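PDB 1OI0: MPN domain-containing protein from Archaeoglobus fulgidus, which is a zinc-binding JAB1/MPN-domain protein that probably acts as a metallopeptidase. Local coordinates for residues A[1-13]-A[111-121]. Sequence-based numbering, arbitrary orientation.
Sequences GSSMKISRGLLKT and RKGEEVELEVV
Met4 O takes two donors, Glu119 N (3.1 Å) in the carbonyl plane and Ser3 OG tilted from it. The backbone pairing then runs on in step: Ile6 N donates to Glu119 O, Val121 N to Ile6 O at 3.0 Å, and Arg8 N, in the helix's first turn, to Val121 O. Here parallel strands 5-6 and 119-120 bring the N-terminal segment and the last modelled residues together at one margin of the mixed sheet of the JAB1/MPN fold, with Ser7 OG capping the following helix through Leu10 N. On the face that carries Lys5 and Glu119, the N-terminal ammonium of Gly1 forms a salt bridge with Glu119 OE1 (2.8 Å), meeting the carboxylate on its syn side; OE1 also accepts from a water held by Ser3 N and Lys5 NZ. The Lys5 chain runs alongside Glu119 and, bent at chi4 (58°), brings NZ into hydrogen bonds with Gly1 O and Ser3 O and a salt bridge with Asp35. A methionine in its place would probably deprive both carbonyls and the water of this donor and Asp35 of its opposite charge. On the Ile6 and Val120 side, Leu118 CD2 packs against Met4 CG at 3.5 Å, while Val120 CG1 lies over one face of the Arg8 guanidinium.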
ATOM      1  N   GLY A   1     -12.816 -10.123  11.069  1.00 18.56           N
ATOM      2  CA  GLY A   1     -11.589 -10.769  11.618  1.00 16.19           C
ATOM      3  C   GLY A   1     -10.809  -9.817  12.500  1.00 15.56           C
ATOM      4  O   GLY A   1     -11.249  -8.693  12.752  1.00 17.26           O
ATOM      5  N   SER A   2      -9.652 -10.267  12.982  1.00 18.41           N
ATOM      6  CA  SER A   2      -8.807  -9.428  13.819  1.00 19.04           C
ATOM      7  C   SER A   2      -7.469  -9.144  13.154  1.00 21.72           C
ATOM      8  O   SER A   2      -6.445  -9.023  13.821  1.00 22.83           O
ATOM      9  CB  SER A   2      -8.586 -10.071  15.195  1.00 18.03           C
ATOM     10  OG  SER A   2      -9.739  -9.914  16.004  1.00 16.42           O
ATOM     11  N   SER A   3      -7.486  -9.056  11.827  1.00 20.45           N
ATOM     12  CA  SER A   3      -6.274  -8.740  11.079  1.00 22.89           C
ATOM     13  C   SER A   3      -6.439  -7.279  10.711  1.00 23.04           C
ATOM     14  O   SER A   3      -7.488  -6.678  10.981  1.00 21.89           O
ATOM     15  CB  SER A   3      -6.172  -9.569   9.796  1.00 20.98           C
ATOM     16  OG  SER A   3      -7.036  -9.060   8.788  1.00 19.89           O
ATOM     17  N   MET A   4      -5.412  -6.692  10.111  1.00 21.41           N
ATOM     18  CA  MET A   4      -5.519  -5.304   9.697  1.00 23.34           C
ATOM     19  C   MET A   4      -6.589  -5.260   8.614  1.00 21.36           C
ATOM     20  O   MET A   4      -6.836  -6.257   7.923  1.00 20.55           O
ATOM     21  CB  MET A   4      -4.182  -4.797   9.150  1.00 25.25           C
ATOM     22  CG  MET A   4      -4.225  -3.376   8.602  1.00 27.43           C
ATOM     23  SD  MET A   4      -4.918  -2.152   9.743  1.00 30.19           S
ATOM     24  CE  MET A   4      -3.648  -2.115  10.983  1.00 35.28           C
ATOM     25  N   LYS A   5      -7.231  -4.108   8.484  1.00 22.08           N
ATOM     26  CA  LYS A   5      -8.286  -3.934   7.503  1.00 21.43           C
ATOM     27  C   LYS A   5      -8.003  -2.708   6.658  1.00 22.82           C
ATOM     28  O   LYS A   5      -7.226  -1.839   7.052  1.00 23.46           O
ATOM     29  CB  LYS A   5      -9.629  -3.768   8.214  1.00 24.41           C
ATOM     30  CG  LYS A   5      -9.989  -4.939   9.115  1.00 24.22           C
ATOM     31  CD  LYS A   5     -11.173  -4.618  10.014  1.00 21.60           C
ATOM     32  CE  LYS A   5     -11.527  -5.816  10.886  1.00 22.41           C
ATOM     33  NZ  LYS A   5     -10.370  -6.248  11.724  1.00 21.90           N
ATOM     34  N   ILE A   6      -8.630  -2.652   5.491  1.00 20.88           N
ATOM     35  CA  ILE A   6      -8.472  -1.518   4.594  1.00 20.17           C
ATOM     36  C   ILE A   6      -9.837  -1.228   3.996  1.00 20.82           C
ATOM     37  O   ILE A   6     -10.576  -2.150   3.649  1.00 23.11           O
ATOM     38  CB  ILE A   6      -7.447  -1.809   3.466  1.00 19.50           C
ATOM     39  CG1 ILE A   6      -7.256  -0.550   2.616  1.00 20.74           C
ATOM     40  CG2 ILE A   6      -7.911  -2.986   2.606  1.00 19.01           C
ATOM     41  CD1 ILE A   6      -6.106  -0.646   1.628  1.00 20.13           C
ATOM     42  N   SER A   7     -10.185   0.048   3.896  1.00 22.34           N
ATOM     43  CA  SER A   7     -11.472   0.420   3.339  1.00 23.72           C
ATOM     44  C   SER A   7     -11.429   0.283   1.825  1.00 24.87           C
ATOM     45  O   SER A   7     -10.390   0.499   1.200  1.00 24.95           O
ATOM     46  CB  SER A   7     -11.824   1.860   3.718  1.00 23.77           C
ATOM     47  OG  SER A   7     -10.974   2.788   3.063  1.00 26.66           O
ATOM     48  N   ARG A   8     -12.557  -0.093   1.236  1.00 25.81           N
ATOM     49  CA  ARG A   8     -12.627  -0.239  -0.211  1.00 27.45           C
ATOM     50  C   ARG A   8     -12.380   1.129  -0.834  1.00 25.73           C
ATOM     51  O   ARG A   8     -11.844   1.236  -1.936  1.00 27.59           O
ATOM     52  CB  ARG A   8     -14.006  -0.758  -0.631  1.00 28.16           C
ATOM     53  CG  ARG A   8     -14.217  -0.811  -2.136  1.00 32.97           C
ATOM     54  CD  ARG A   8     -13.277  -1.802  -2.803  1.00 37.43           C
ATOM     55  NE  ARG A   8     -13.511  -3.170  -2.346  1.00 40.48           N
ATOM     56  CZ  ARG A   8     -12.831  -4.229  -2.776  1.00 40.96           C
ATOM     57  NH1 ARG A   8     -11.868  -4.084  -3.676  1.00 41.69           N
ATOM     58  NH2 ARG A   8     -13.111  -5.436  -2.303  1.00 42.74           N
ATOM     59  N   GLY A   9     -12.770   2.173  -0.110  1.00 26.04           N
ATOM     60  CA  GLY A   9     -12.586   3.527  -0.595  1.00 26.24           C
ATOM     61  C   GLY A   9     -11.123   3.888  -0.741  1.00 25.22           C
ATOM     62  O   GLY A   9     -10.741   4.576  -1.686  1.00 27.23           O
ATOM     63  N   LEU A  10     -10.301   3.431   0.200  1.00 24.63           N
ATOM     64  CA  LEU A  10      -8.873   3.721   0.147  1.00 20.78           C
ATOM     65  C   LEU A  10      -8.211   2.933  -0.977  1.00 22.55           C
ATOM     66  O   LEU A  10      -7.313   3.445  -1.647  1.00 20.30           O
ATOM     67  CB  LEU A  10      -8.198   3.382   1.479  1.00 22.32           C
ATOM     68  CG  LEU A  10      -6.730   3.812   1.563  1.00 22.19           C
ATOM     69  CD1 LEU A  10      -6.658   5.326   1.451  1.00 24.67           C
ATOM     70  CD2 LEU A  10      -6.104   3.348   2.874  1.00 22.70           C
ATOM     71  N   LEU A  11      -8.644   1.692  -1.180  1.00 21.64           N
ATOM     72  CA  LEU A  11      -8.086   0.865  -2.246  1.00 23.74           C
ATOM     73  C   LEU A  11      -8.358   1.520  -3.594  1.00 25.16           C
ATOM     74  O   LEU A  11      -7.486   1.559  -4.468  1.00 23.07           O
ATOM     75  CB  LEU A  11      -8.698  -0.536  -2.227  1.00 26.10           C
ATOM     76  CG  LEU A  11      -8.092  -1.558  -1.263  1.00 26.68           C
ATOM     77  CD1 LEU A  11      -8.864  -2.864  -1.359  1.00 27.83           C
ATOM     78  CD2 LEU A  11      -6.625  -1.782  -1.606  1.00 28.40           C
ATOM     79  N   LYS A  12      -9.573   2.035  -3.759  1.00 24.16           N
ATOM     80  CA  LYS A  12      -9.940   2.693  -5.003  1.00 25.72           C
ATOM     81  C   LYS A  12      -9.055   3.919  -5.193  1.00 24.51           C
ATOM     82  O   LYS A  12      -8.539   4.161  -6.281  1.00 25.79           O
ATOM     83  CB  LYS A  12     -11.412   3.113  -4.980  1.00 28.75           C
ATOM     84  CG  LYS A  12     -11.871   3.772  -6.270  1.00 35.20           C
ATOM     85  CD  LYS A  12     -13.329   4.198  -6.204  1.00 41.47           C
ATOM     86  CE  LYS A  12     -13.761   4.852  -7.510  1.00 44.15           C
ATOM     87  NZ  LYS A  12     -15.164   5.348  -7.446  1.00 46.72           N
ATOM     88  N   THR A  13      -8.879   4.688  -4.124  1.00 23.10           N
ATOM     89  CA  THR A  13      -8.048   5.884  -4.167  1.00 25.03           C
ATOM     90  C   THR A  13      -6.620   5.516  -4.558  1.00 22.48           C
ATOM     91  O   THR A  13      -6.007   6.165  -5.408  1.00 21.50           O
ATOM     92  CB  THR A  13      -8.027   6.586  -2.794  1.00 24.40           C
ATOM     93  OG1 THR A  13      -9.354   7.015  -2.462  1.00 28.50           O
ATOM     94  CG2 THR A  13      -7.099   7.792  -2.815  1.00 26.97           C
ATOM     95  N   ARG A 111       6.334  -6.327   7.746  1.00 22.97           N
ATOM     96  CA  ARG A 111       7.631  -5.660   7.823  1.00 26.63           C
ATOM     97  C   ARG A 111       8.778  -6.543   7.339  1.00 29.01           C
ATOM     98  O   ARG A 111       9.881  -6.055   7.088  1.00 30.09           O
ATOM     99  CB  ARG A 111       7.890  -5.196   9.263  1.00 26.90           C
ATOM    100  CG  ARG A 111       9.183  -4.418   9.465  1.00 36.33           C
ATOM    101  CD  ARG A 111       9.282  -3.894  10.890  1.00 41.51           C
ATOM    102  NE  ARG A 111      10.582  -3.290  11.173  1.00 47.37           N
ATOM    103  CZ  ARG A 111      11.724  -3.969  11.251  1.00 48.45           C
ATOM    104  NH1 ARG A 111      11.733  -5.282  11.071  1.00 50.20           N
ATOM    105  NH2 ARG A 111      12.857  -3.335  11.511  1.00 51.90           N
ATOM    106  N   LYS A 112       8.511  -7.838   7.192  1.00 29.45           N
ATOM    107  CA  LYS A 112       9.531  -8.787   6.754  1.00 30.54           C
ATOM    108  C   LYS A 112       9.390  -9.252   5.305  1.00 30.18           C
ATOM    109  O   LYS A 112      10.157 -10.099   4.842  1.00 29.90           O
ATOM    110  CB  LYS A 112       9.544  -9.999   7.692  1.00 33.61           C
ATOM    111  CG  LYS A 112       9.916  -9.648   9.129  1.00 37.30           C
ATOM    112  CD  LYS A 112       9.889 -10.868  10.038  1.00 40.23           C
ATOM    113  CE  LYS A 112       8.487 -11.445  10.157  1.00 42.94           C
ATOM    114  NZ  LYS A 112       8.452 -12.631  11.057  1.00 45.39           N
ATOM    115  N   GLY A 113       8.409  -8.710   4.591  1.00 30.24           N
ATOM    116  CA  GLY A 113       8.220  -9.084   3.198  1.00 29.47           C
ATOM    117  C   GLY A 113       7.357 -10.307   2.945  1.00 29.01           C
ATOM    118  O   GLY A 113       7.301 -10.817   1.824  1.00 27.26           O
ATOM    119  N   GLU A 114       6.682 -10.787   3.984  1.00 28.81           N
ATOM    120  CA  GLU A 114       5.812 -11.949   3.856  1.00 28.46           C
ATOM    121  C   GLU A 114       4.398 -11.471   3.539  1.00 25.51           C
ATOM    122  O   GLU A 114       3.921 -10.507   4.138  1.00 25.09           O
ATOM    123  CB  GLU A 114       5.814 -12.742   5.163  1.00 33.41           C
ATOM    124  CG  GLU A 114       7.181 -13.257   5.576  1.00 39.48           C
ATOM    125  CD  GLU A 114       7.194 -13.790   6.993  1.00 42.72           C
ATOM    126  OE1 GLU A 114       6.332 -14.634   7.321  1.00 47.46           O
ATOM    127  OE2 GLU A 114       8.067 -13.367   7.781  1.00 43.98           O
ATOM    128  N   GLU A 115       3.728 -12.134   2.603  1.00 25.02           N
ATOM    129  CA  GLU A 115       2.377 -11.738   2.234  1.00 26.09           C
ATOM    130  C   GLU A 115       1.401 -11.983   3.376  1.00 23.41           C
ATOM    131  O   GLU A 115       1.379 -13.060   3.967  1.00 26.30           O
ATOM    132  CB  GLU A 115       1.902 -12.502   0.999  1.00 27.88           C
ATOM    133  CG  GLU A 115       0.614 -11.943   0.404  1.00 28.69           C
ATOM    134  CD  GLU A 115       0.174 -12.685  -0.843  1.00 34.34           C
ATOM    135  OE1 GLU A 115       1.016 -12.892  -1.740  1.00 36.03           O
ATOM    136  OE2 GLU A 115      -1.016 -13.054  -0.929  1.00 37.43           O
ATOM    137  N   VAL A 116       0.595 -10.974   3.680  1.00 23.62           N
ATOM    138  CA  VAL A 116      -0.390 -11.079   4.749  1.00 21.86           C
ATOM    139  C   VAL A 116      -1.734 -10.588   4.230  1.00 22.97           C
ATOM    140  O   VAL A 116      -1.802  -9.887   3.222  1.00 23.71           O
ATOM    141  CB  VAL A 116       0.015 -10.232   5.972  1.00 22.26           C
ATOM    142  CG1 VAL A 116       1.335 -10.732   6.541  1.00 21.40           C
ATOM    143  CG2 VAL A 116       0.118  -8.772   5.583  1.00 21.38           C
ATOM    144  N   GLU A 117      -2.808 -10.954   4.922  1.00 21.41           N
ATOM    145  CA  GLU A 117      -4.135 -10.545   4.496  1.00 21.00           C
ATOM    146  C   GLU A 117      -4.544  -9.170   5.010  1.00 22.07           C
ATOM    147  O   GLU A 117      -4.032  -8.674   6.017  1.00 22.34           O
ATOM    148  CB  GLU A 117      -5.194 -11.543   4.975  1.00 22.47           C
ATOM    149  CG  GLU A 117      -4.993 -12.994   4.577  1.00 20.73           C
ATOM    150  CD  GLU A 117      -6.123 -13.868   5.095  1.00 23.13           C
ATOM    151  OE1 GLU A 117      -6.924 -13.362   5.911  1.00 25.31           O
ATOM    152  OE2 GLU A 117      -6.209 -15.050   4.702  1.00 22.12           O
ATOM    153  N   LEU A 118      -5.476  -8.565   4.290  1.00 20.52           N
ATOM    154  CA  LEU A 118      -6.066  -7.293   4.665  1.00 22.51           C
ATOM    155  C   LEU A 118      -7.547  -7.510   4.424  1.00 23.12           C
ATOM    156  O   LEU A 118      -7.952  -7.821   3.304  1.00 24.22           O
ATOM    157  CB  LEU A 118      -5.582  -6.144   3.779  1.00 23.50           C
ATOM    158  CG  LEU A 118      -4.221  -5.516   4.069  1.00 21.86           C
ATOM    159  CD1 LEU A 118      -4.072  -4.266   3.211  1.00 20.13           C
ATOM    160  CD2 LEU A 118      -4.105  -5.156   5.547  1.00 19.57           C
ATOM    161  N   GLU A 119      -8.360  -7.386   5.466  1.00 20.41           N
ATOM    162  CA  GLU A 119      -9.788  -7.566   5.270  1.00 20.47           C
ATOM    163  C   GLU A 119     -10.338  -6.264   4.706  1.00 22.17           C
ATOM    164  O   GLU A 119     -10.169  -5.200   5.300  1.00 20.40           O
ATOM    165  CB  GLU A 119     -10.491  -7.890   6.591  1.00 21.00           C
ATOM    166  CG  GLU A 119     -11.923  -8.363   6.399  1.00 21.50           C
ATOM    167  CD  GLU A 119     -12.665  -8.534   7.705  1.00 24.02           C
ATOM    168  OE1 GLU A 119     -12.010  -8.825   8.725  1.00 22.42           O
ATOM    169  OE2 GLU A 119     -13.905  -8.391   7.702  1.00 22.24           O
ATOM    170  N   VAL A 120     -10.987  -6.347   3.551  1.00 22.54           N
ATOM    171  CA  VAL A 120     -11.553  -5.159   2.930  1.00 24.70           C
ATOM    172  C   VAL A 120     -12.909  -4.882   3.563  1.00 26.97           C
ATOM    173  O   VAL A 120     -13.784  -5.747   3.576  1.00 29.73           O
ATOM    174  CB  VAL A 120     -11.730  -5.350   1.410  1.00 25.24           C
ATOM    175  CG1 VAL A 120     -12.293  -4.079   0.792  1.00 26.17           C
ATOM    176  CG2 VAL A 120     -10.396  -5.711   0.773  1.00 24.99           C
ATOM    177  N   VAL A 121     -13.074  -3.675   4.094  1.00 27.49           N
ATOM    178  CA  VAL A 121     -14.325  -3.295   4.735  1.00 31.51           C
ATOM    179  C   VAL A 121     -14.953  -2.078   4.067  1.00 33.54           C
ATOM    180  O   VAL A 121     -14.511  -1.644   3.004  1.00 33.53           O
ATOM    181  CB  VAL A 121     -14.104  -2.987   6.229  1.00 33.55           C
ATOM    182  CG1 VAL A 121     -13.544  -4.212   6.931  1.00 34.87           C
ATOM    183  CG2 VAL A 121     -13.156  -1.813   6.385  1.00 32.78           C
TER
HETATM  184  O   HOH W   1      -9.668  -8.507  10.006  1.00 22.32           O
HETATM  185  O   HOH W   2      -8.202 -11.176   7.338  1.00 23.72           O